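Local coordinates for Esterase/lipase (Lactobacillus rhamnosus, PDB 4N5H), which probably hydrolyses carboxylic ester bonds, and may also transfer acyl groups, as an esterase of the alpha/beta hydrolase fold, at residues G212-Q215 / A216-D219; L221-S224 / Q225-G229; V110-R113 / G114-Q117; F245-Q248 / S249-L252. The protein carries 1 engineered substitution. One frame throughout, in Å; residues are numbered along the deposited sequence.

Contact 1: G212-Q215 / A216-D219. Engineered in segment 216-219: V218 (natural residue Ala).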
loop_
_atom_site.group_PDB
_atom_site.type_symbol
_atom_site.label_atom_id
_atom_site.label_comp_id
_atom_site.label_asym_id
_atom_site.label_seq_id
_atom_site.Cartn_x
_atom_site.Cartn_y
_atom_site.Cartn_z
ATOM N N GLY A 212 0.660 18.849 36.299
ATOM C CA GLY A 212 1.805 19.701 36.128
ATOM C C GLY A 212 2.201 20.458 37.371
ATOM O O GLY A 212 2.865 21.469 37.253
ATOM N N GLY A 213 1.873 19.919 38.537
ATOM C CA GLY A 213 2.113 20.558 39.862
ATOM C C GLY A 213 1.139 21.676 40.220
ATOM O O GLY A 213 1.161 22.277 41.330
ATOM N N ASP A 214 0.223 21.993 39.311
ATOM C CA ASP A 214 -0.711 23.072 39.589
ATOM C C ASP A 214 -1.826 22.537 40.445
ATOM O O ASP A 214 -2.666 21.690 39.995
ATOM C CB ASP A 214 -1.268 23.591 38.242
ATOM C CG ASP A 214 -2.210 24.742 38.340
ATOM O OD1 ASP A 214 -2.781 25.019 39.404
ATOM O OD2 ASP A 214 -2.413 25.392 37.246
ATOM N N GLN A 215 -1.983 23.051 41.671
ATOM C CA GLN A 215 -3.017 22.586 42.568
ATOM C C GLN A 215 -4.423 22.853 42.097
ATOM O O GLN A 215 -5.312 22.099 42.469
ATOM C CB GLN A 215 -2.826 23.179 44.022
ATOM C CG GLN A 215 -1.525 22.723 44.495
ATOM C CD GLN A 215 -1.403 21.226 44.695
ATOM O OE1 GLN A 215 -2.237 20.660 45.373
ATOM N NE2 GLN A 215 -0.441 20.587 44.064
ATOM N N ALA A 216 -4.632 23.898 41.269
ATOM C CA ALA A 216 -5.923 24.092 40.696
ATOM C C ALA A 216 -6.279 22.973 39.724
ATOM O O ALA A 216 -7.469 22.670 39.619
ATOM C CB ALA A 216 -6.031 25.419 39.969
ATOM N N LEU A 217 -5.316 22.379 39.058
ATOM C CA LEU A 217 -5.589 21.227 38.182
ATOM C C LEU A 217 -5.845 19.985 39.032
ATOM O O LEU A 217 -6.732 19.188 38.795
ATOM C CB LEU A 217 -4.478 21.011 37.172
ATOM C CG LEU A 217 -4.397 22.100 36.064
ATOM C CD1 LEU A 217 -3.275 21.804 35.137
ATOM C CD2 LEU A 217 -5.751 22.353 35.352
ATOM N N VAL A 218 -5.020 19.834 40.078
ATOM C CA VAL A 218 -5.253 18.704 41.028
ATOM C C VAL A 218 -6.673 18.727 41.514
ATOM O O VAL A 218 -7.294 17.621 41.544
ATOM C CB VAL A 218 -4.217 18.712 42.223
ATOM C CG1 VAL A 218 -4.648 17.677 43.295
ATOM C CG2 VAL A 218 -2.779 18.556 41.753
ATOM N N ASP A 219 -7.235 19.909 41.823
ATOM C CA ASP A 219 -8.592 20.061 42.321
ATOM C C ASP A 219 -9.690 19.991 41.282
ATOM O O ASP A 219 -10.887 20.032 41.639
ATOM C CB ASP A 219 -8.751 21.406 43.114
ATOM C CG ASP A 219 -7.902 21.434 44.461
ATOM O OD1 ASP A 219 -7.433 20.412 44.885
ATOM O OD2 ASP A 219 -7.627 22.542 44.949
#

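Contact 2: L221-S224 / Q225-G229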
loop_
_atom_site.group_PDB
_atom_site.type_symbol
_atom_site.label_atom_id
_atom_site.label_comp_id
_atom_site.label_asym_id
_atom_site.label_seq_id
_atom_site.Cartn_x
_atom_site.Cartn_y
_atom_site.Cartn_z
ATOM N N LEU A 221 -9.209 17.617 38.271
ATOM C CA LEU A 221 -8.664 16.511 37.405
ATOM C C LEU A 221 -9.793 15.486 37.126
ATOM O O LEU A 221 -9.675 14.761 36.160
ATOM C CB LEU A 221 -7.547 15.738 38.116
ATOM C CG LEU A 221 -6.099 16.016 38.164
ATOM C CD1 LEU A 221 -5.407 14.704 38.363
ATOM C CD2 LEU A 221 -5.573 16.678 36.943
ATOM N N ASN A 222 -10.796 15.399 38.011
ATOM C CA ASN A 222 -11.808 14.340 37.993
ATOM C C ASN A 222 -13.126 14.916 37.617
ATOM O O ASN A 222 -13.502 16.033 37.987
ATOM C CB ASN A 222 -11.875 13.653 39.356
ATOM C CG ASN A 222 -10.583 12.995 39.749
ATOM O OD1 ASN A 222 -10.319 11.855 39.405
ATOM N ND2 ASN A 222 -9.723 13.745 40.461
ATOM N N PHE A 223 -13.919 14.183 36.844
ATOM C CA PHE A 223 -15.283 14.649 36.546
ATOM C C PHE A 223 -16.060 15.014 37.798
ATOM O O PHE A 223 -16.838 15.960 37.794
ATOM C CB PHE A 223 -16.023 13.584 35.711
ATOM C CG PHE A 223 -17.405 13.948 35.368
ATOM C CD1 PHE A 223 -17.639 14.792 34.321
ATOM C CD2 PHE A 223 -18.469 13.375 36.030
ATOM C CE1 PHE A 223 -18.914 15.183 33.968
ATOM C CE2 PHE A 223 -19.755 13.711 35.679
ATOM C CZ PHE A 223 -19.969 14.630 34.644
ATOM N N SER A 224 -15.924 14.220 38.852
ATOM C CA SER A 224 -16.627 14.471 40.085
ATOM C C SER A 224 -16.279 15.869 40.646
ATOM O O SER A 224 -17.046 16.361 41.459
ATOM C CB SER A 224 -16.257 13.428 41.114
ATOM O OG SER A 224 -14.874 13.296 41.373
ATOM N N GLN A 225 -15.106 16.432 40.266
ATOM C CA GLN A 225 -14.705 17.788 40.721
ATOM C C GLN A 225 -15.205 18.865 39.842
ATOM O O GLN A 225 -15.354 19.979 40.302
ATOM C CB GLN A 225 -13.210 17.894 40.829
ATOM C CG GLN A 225 -12.614 17.094 41.916
ATOM C CD GLN A 225 -11.175 16.829 41.759
ATOM O OE1 GLN A 225 -10.652 16.521 40.706
ATOM N NE2 GLN A 225 -10.477 16.883 42.905
ATOM N N VAL A 226 -15.463 18.626 38.541
ATOM C CA VAL A 226 -15.979 19.682 37.680
ATOM C C VAL A 226 -17.491 19.674 37.456
ATOM O O VAL A 226 -18.038 20.642 36.987
ATOM C CB VAL A 226 -15.199 19.665 36.308
ATOM C CG1 VAL A 226 -13.740 20.055 36.522
ATOM C CG2 VAL A 226 -15.235 18.299 35.677
ATOM N N VAL A 227 -18.170 18.609 37.872
ATOM C CA VAL A 227 -19.590 18.431 37.633
ATOM C C VAL A 227 -20.480 19.326 38.517
ATOM O O VAL A 227 -21.601 19.687 38.120
ATOM C CB VAL A 227 -19.997 16.929 37.818
ATOM C CG1 VAL A 227 -19.848 16.479 39.270
ATOM C CG2 VAL A 227 -21.390 16.697 37.363
ATOM N N LYS A 228 -19.935 19.719 39.650
ATOM C CA LYS A 228 -20.738 20.293 40.789
ATOM C C LYS A 228 -21.410 21.558 40.371
ATOM O O LYS A 228 -20.750 22.492 39.876
ATOM C CB LYS A 228 -19.827 20.570 41.978
ATOM C CG LYS A 228 -19.094 19.325 42.502
ATOM C CD LYS A 228 -18.122 19.617 43.654
ATOM C CE LYS A 228 -17.189 20.847 43.402
ATOM N NZ LYS A 228 -15.701 20.627 43.156
ATOM N N GLY A 229 -22.735 21.580 40.418
ATOM C CA GLY A 229 -23.486 22.819 40.352
ATOM C C GLY A 229 -23.922 23.230 38.977
ATOM O O GLY A 229 -24.348 24.337 38.783
#

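Contact 3: V110-R113 / G114-Q117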
loop_
_atom_site.group_PDB
_atom_site.type_symbol
_atom_site.label_atom_id
_atom_site.label_comp_id
_atom_site.label_asym_id
_atom_site.label_seq_id
_atom_site.Cartn_x
_atom_site.Cartn_y
_atom_site.Cartn_z
ATOM N N VAL A 110 3.006 18.986 27.604
ATOM C CA VAL A 110 2.024 19.858 28.220
ATOM C C VAL A 110 1.453 19.124 29.457
ATOM O O VAL A 110 1.788 17.952 29.760
ATOM C CB VAL A 110 0.873 20.196 27.247
ATOM C CG1 VAL A 110 1.435 20.982 26.076
ATOM C CG2 VAL A 110 0.246 18.915 26.733
ATOM N N ASP A 111 0.585 19.826 30.162
ATOM C CA ASP A 111 -0.217 19.245 31.199
ATOM C C ASP A 111 -1.694 19.284 30.769
ATOM O O ASP A 111 -1.971 19.548 29.579
ATOM C CB ASP A 111 -0.018 19.949 32.577
ATOM C CG ASP A 111 -0.360 21.375 32.581
ATOM O OD1 ASP A 111 -1.231 21.829 31.822
ATOM O OD2 ASP A 111 0.189 22.124 33.450
ATOM N N LEU A 112 -2.577 18.930 31.691
ATOM C CA LEU A 112 -4.013 18.821 31.346
ATOM C C LEU A 112 -4.534 20.116 30.802
ATOM O O LEU A 112 -5.319 20.145 29.897
ATOM C CB LEU A 112 -4.772 18.370 32.583
ATOM C CG LEU A 112 -6.338 18.374 32.446
ATOM C CD1 LEU A 112 -6.781 17.464 31.258
ATOM C CD2 LEU A 112 -6.973 17.929 33.755
ATOM N N ARG A 113 -4.107 21.265 31.358
ATOM C CA ARG A 113 -4.591 22.539 30.845
ATOM C C ARG A 113 -4.271 22.736 29.377
ATOM O O ARG A 113 -5.119 23.244 28.606
ATOM C CB ARG A 113 -4.108 23.737 31.724
ATOM C CG ARG A 113 -4.458 25.073 31.179
ATOM C CD ARG A 113 -3.958 26.204 32.048
ATOM N NE ARG A 113 -4.631 26.316 33.325
ATOM C CZ ARG A 113 -4.097 25.960 34.494
ATOM N NH1 ARG A 113 -2.876 25.360 34.527
ATOM N NH2 ARG A 113 -4.793 26.138 35.637
ATOM N N GLY A 114 -3.037 22.396 28.958
ATOM C CA GLY A 114 -2.598 22.554 27.530
ATOM C C GLY A 114 -3.524 21.652 26.672
ATOM O O GLY A 114 -3.933 22.105 25.599
ATOM N N GLN A 115 -3.843 20.482 27.146
ATOM C CA GLN A 115 -4.728 19.517 26.384
ATOM C C GLN A 115 -6.123 20.089 26.207
ATOM O O GLN A 115 -6.703 20.083 25.103
ATOM C CB GLN A 115 -4.792 18.098 26.991
ATOM C CG GLN A 115 -3.399 17.505 26.978
ATOM C CD GLN A 115 -3.376 16.078 27.369
ATOM O OE1 GLN A 115 -4.124 15.617 28.234
ATOM N NE2 GLN A 115 -2.552 15.333 26.688
ATOM N N ILE A 116 -6.679 20.623 27.288
ATOM C CA ILE A 116 -7.985 21.257 27.261
ATOM C C ILE A 116 -8.014 22.490 26.391
ATOM O O ILE A 116 -8.927 22.675 25.590
ATOM C CB ILE A 116 -8.472 21.568 28.710
ATOM C CG1 ILE A 116 -8.709 20.223 29.491
ATOM C CG2 ILE A 116 -9.652 22.525 28.636
ATOM C CD1 ILE A 116 -9.974 19.457 29.067
ATOM N N GLN A 117 -6.941 23.270 26.421
ATOM C CA GLN A 117 -6.846 24.464 25.564
ATOM C C GLN A 117 -6.803 24.063 24.091
ATOM O O GLN A 117 -7.484 24.699 23.259
ATOM C CB GLN A 117 -5.651 25.307 25.944
ATOM C CG GLN A 117 -5.903 26.039 27.231
ATOM C CD GLN A 117 -4.687 26.922 27.691
ATOM O OE1 GLN A 117 -3.603 26.873 27.125
ATOM N NE2 GLN A 117 -4.905 27.737 28.706
#

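Contact 4: F245-Q248 / S249-L252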
loop_
_atom_site.group_PDB
_atom_site.type_symbol
_atom_site.label_atom_id
_atom_site.label_comp_id
_atom_site.label_asym_id
_atom_site.label_seq_id
_atom_site.Cartn_x
_atom_site.Cartn_y
_atom_site.Cartn_z
ATOM N N PHE A 245 -11.121 -1.104 32.161
ATOM C CA PHE A 245 -11.497 0.072 33.005
ATOM C C PHE A 245 -12.908 0.090 33.464
ATOM O O PHE A 245 -13.467 1.140 33.802
ATOM C CB PHE A 245 -11.178 1.362 32.237
ATOM C CG PHE A 245 -9.706 1.622 32.099
ATOM C CD1 PHE A 245 -9.017 1.193 30.992
ATOM C CD2 PHE A 245 -9.015 2.221 33.138
ATOM C CE1 PHE A 245 -7.675 1.473 30.760
ATOM C CE2 PHE A 245 -7.636 2.442 32.964
ATOM C CZ PHE A 245 -7.006 2.133 31.748
ATOM N N TYR A 246 -13.565 -1.052 33.613
ATOM C CA TYR A 246 -14.965 -1.071 33.995
ATOM C C TYR A 246 -15.151 -0.385 35.366
ATOM O O TYR A 246 -16.185 0.235 35.599
ATOM C CB TYR A 246 -15.482 -2.528 34.068
ATOM C CG TYR A 246 -16.924 -2.690 34.420
ATOM C CD1 TYR A 246 -17.994 -2.028 33.734
ATOM C CD2 TYR A 246 -17.282 -3.501 35.522
ATOM C CE1 TYR A 246 -19.306 -2.219 34.049
ATOM C CE2 TYR A 246 -18.618 -3.674 35.830
ATOM C CZ TYR A 246 -19.621 -3.062 35.105
ATOM O OH TYR A 246 -20.918 -3.219 35.434
ATOM N N LEU A 247 -14.185 -0.519 36.275
ATOM C CA LEU A 247 -14.375 0.129 37.557
ATOM C C LEU A 247 -14.563 1.635 37.432
ATOM O O LEU A 247 -15.279 2.273 38.201
ATOM C CB LEU A 247 -13.195 -0.112 38.505
ATOM C CG LEU A 247 -13.068 -1.491 39.167
ATOM C CD1 LEU A 247 -12.144 -1.261 40.378
ATOM C CD2 LEU A 247 -14.418 -2.140 39.563
ATOM N N GLN A 248 -13.877 2.241 36.465
ATOM C CA GLN A 248 -14.124 3.665 36.171
ATOM C C GLN A 248 -15.548 3.997 35.742
ATOM O O GLN A 248 -16.078 5.034 36.056
ATOM C CB GLN A 248 -13.153 4.133 35.103
ATOM C CG GLN A 248 -11.726 4.222 35.574
ATOM C CD GLN A 248 -11.432 5.522 36.318
ATOM O OE1 GLN A 248 -11.954 6.587 35.981
ATOM N NE2 GLN A 248 -10.655 5.425 37.373
ATOM N N SER A 249 -16.150 3.152 34.880
ATOM C CA SER A 249 -17.511 3.310 34.517
ATOM C C SER A 249 -18.447 3.163 35.739
ATOM O O SER A 249 -19.390 3.939 35.902
ATOM C CB SER A 249 -17.917 2.280 33.408
ATOM O OG SER A 249 -17.374 2.632 32.145
ATOM N N GLN A 250 -18.168 2.179 36.586
ATOM C CA GLN A 250 -18.961 2.031 37.835
ATOM C C GLN A 250 -18.837 3.296 38.708
ATOM O O GLN A 250 -19.836 3.770 39.229
ATOM C CB GLN A 250 -18.523 0.831 38.662
ATOM C CG GLN A 250 -18.771 -0.475 37.906
ATOM C CD GLN A 250 -18.443 -1.686 38.763
ATOM O OE1 GLN A 250 -17.298 -1.965 39.092
ATOM N NE2 GLN A 250 -19.460 -2.433 39.055
ATOM N N ALA A 251 -17.656 3.810 38.847
ATOM C CA ALA A 251 -17.416 5.037 39.636
ATOM C C ALA A 251 -18.148 6.197 39.031
ATOM O O ALA A 251 -18.799 7.001 39.746
ATOM C CB ALA A 251 -15.942 5.358 39.745
ATOM N N LEU A 252 -18.067 6.360 37.698
ATOM C CA LEU A 252 -18.801 7.428 37.054
ATOM C C LEU A 252 -20.298 7.380 37.202
ATOM O O LEU A 252 -20.971 8.404 37.366
ATOM C CB LEU A 252 -18.504 7.459 35.533
ATOM C CG LEU A 252 -19.058 8.652 34.825
ATOM C CD1 LEU A 252 -18.616 9.975 35.454
ATOM C CD2 LEU A 252 -18.475 8.618 33.378
HETATM O O HOH W 1 -14.711 3.021 31.793
#

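Contact 1: G212-Q215 / A216-D219
D214 and A216 meet where helix 215-218 begins, the carboxylate OD1 of D214 accepting the backbone N-H of A216 at 2.9 Å. The bond is bent, at 136°, and its donor sits above the carboxylate plane. What brings OD1 there is the first torsion, which sets CG opposite the residue's own nitrogen (chi1 -178°). The main-chain carbonyl of D214 serves the same turn: its O receives V218 N at 3.0 Å, in the carbonyl plane, and a weak bond from L217 N. This is the compact part of the contact. The buried L217 leans against the aspartate, its CG 4.0 Å from OD2 of D214, and that second oxygen is engaged in a salt bridge with R113 of helix 112-129. Both carboxylate oxygens are thus engaged. With an alanine here, the A216 N-H would probably lose its capping acceptor and R113 the negative charge it faces. The outer side is much looser. The exposed Q215 bends at its second torsion and lies alongside V218, NE2 of Q215 reaching CG2 of V218 at 3.9 Å without a polar bond between them; that valine is an engineered substitution for a natural alanine. D219, also exposed, adds the next helical bond, from its N to O of Q215 at 3.0 Å. The whole is an aspartate N-cap closed as an Asx turn, which starts a short surface helix soon after helix 203-211 in this alpha/beta hydrolase fold.

Contact 2: L221-S224 / Q225-G229
Q225 turns its CG away from its carbonyl carbon (chi1 -69°) and runs extended beyond it, while N222 takes a similar first torsion (chi1 -61°), and together these bring the two side-chain amides into contact. OE1 of Q225 accepts from both backbone and side chain of N222. N222 N reaches it in the carbonyl plane at 2.9 Å, and N222 ND2, also 2.9 Å from OE1, arrives from above that plane along a nearly straight bond of 163°. The geometry differs on the asparagine side, where OE1 lies close to the plane of the N222 amide. A third, weak bond comes from L221 N. ND2 has a further partner in S190 OG. N222 occupies the N-cap position without a capping bond from its own side chain, so the arrangement is one half of a capping box: the glutamine, three residues into the helix, accepts from the N-cap backbone. Helix 223-226 started in this way belongs to the long connection between parallel strands 179-183 and 235-240 of the alpha/beta hydrolase sheet. Main-chain O of N222 receives two donors as well, Q225 N at 2.8 Å and V226 N at 3.3 Å. On the buried side, V227 lies over one face of the F223 ring in a CH-pi contact, with CB 4.1 Å from the ring centroid, and its CG2 touches CZ of F223 at 3.7 Å. F223 also packs on L252 and V255 of helix 246-258 and on C157 of helix 147-158. Further along, the exposed K228 folds back so that NZ donates to O of Q225 at 2.9 Å.

Contact 3: V110-R113 / G114-Q117
D111 and Q115 are joined by the first regular helical bond here, Q115 N donating to D111 O at 3.2 Å in the carbonyl plane. D111 is the N-cap of helix 112-129, part of the beta-alpha-beta crossover that carries the alpha/beta hydrolase chain from strand 98-102 to strand 140-145. Its side chain serves the helix start with one oxygen: OD1 accepts weakly from R113 N and, at 3.4 Å, weakly from G114 N. These two N-H groups thus have an acceptor, though not a strong one. Deeper in, backbone carbonyls satisfy the donors: L112 O accepts I116 N at 3.0 Å and R113 O accepts Q117 N at 2.8 Å. The long polar side chains look outside the turn for their partners. R113 bends at chi3 and sends NH1 to D214 and NH2 to the carbonyl of L167. Beside it runs Q117, extended beyond CG, its amide plane 62° from the guanidinium; NE2 of Q117 lies 3.7 Å from the aliphatic CG of R113 and donates to the carbonyl of F168. Apolar contacts fill the rest. L112 CD1 meets I116 CG1 at 3.8 Å, the two chains side by side and pointing the same way, both packing on helix 147-158, while V110 CB packs 4.2 Å from the bare CA of G114. The two ends of the Q115 amide differ. Its NE2 donates to the carbonyls of R105 and W77, but its OE1 is buried without any polar partner in the model, and the nearest side-chain atom across the turn is CD1 of L112, 4.4 Å from that oxygen.

Contact 4: F245-Q248 / S249-L252
S249 OG and F245 O share a water molecule, which lies 2.7 Å from OG and donates to the carbonyl O of F245 at 3.0 Å. The water thus spans the first turn of helix 246-258, where F245 is the N-cap residue and its O also takes a weak bond from Q248 N. Around the helix, Y246 and Q250 provide the main side-chain contact. Chi1 of -179° places CG of Y246 trans to N, which leans the ring forward along the helix, against the extended side chain of Q250. The two flat groups are stacked, ring and amide planes only 21° apart, with CD of Q250 3.5 Å from CE2 of Y246. Nearer the backbone, CG of Q250 lies over the ring face in a CH-pi contact, 4.0 Å from the centroid and displaced toward the rim. Replacing the glutamine by an alanine would remove both the amide and CG, which is likely to uncover this face of the Y246 ring and let it turn more readily. The backbone beneath is regular: Q250 N bonds to Y246 O at 2.9 Å, and L252 N to Q248 O at 2.9 Å. Other groups point into the surrounding fold. OE1 of Q248 accepts from the backbone N of E188, while F245 N is hydrogen-bonded to OD1 of D243, and the F245 ring meets that of H278, D243 and H278 being probable members of a Ser-His-Asp triad. The helix as a whole links parallel strands 235-240 and 263-268 as the helical arm of a beta-alpha-beta unit.

Along the chain the first met is contact 3, at the start of helix 112-129; contacts 1, 2 and 4 follow in series. None nests in or crosses another, since each ends before the next begins; each closes only a local turn at a helix start. The salt bridge between R113 and D214 binds contact 3 to contact 1, whose end, at D219 O, packs against the Q225 side chain of contact 2. Contact 2 is the middle piece: L221 rests on L112 of contact 3, and F223 on L252 of contact 4. Contact 4 touches neither contact 1 nor contact 3, so helices 112-129 and 246-258 are related here through L221, just before helix 223-226, and F223 within it.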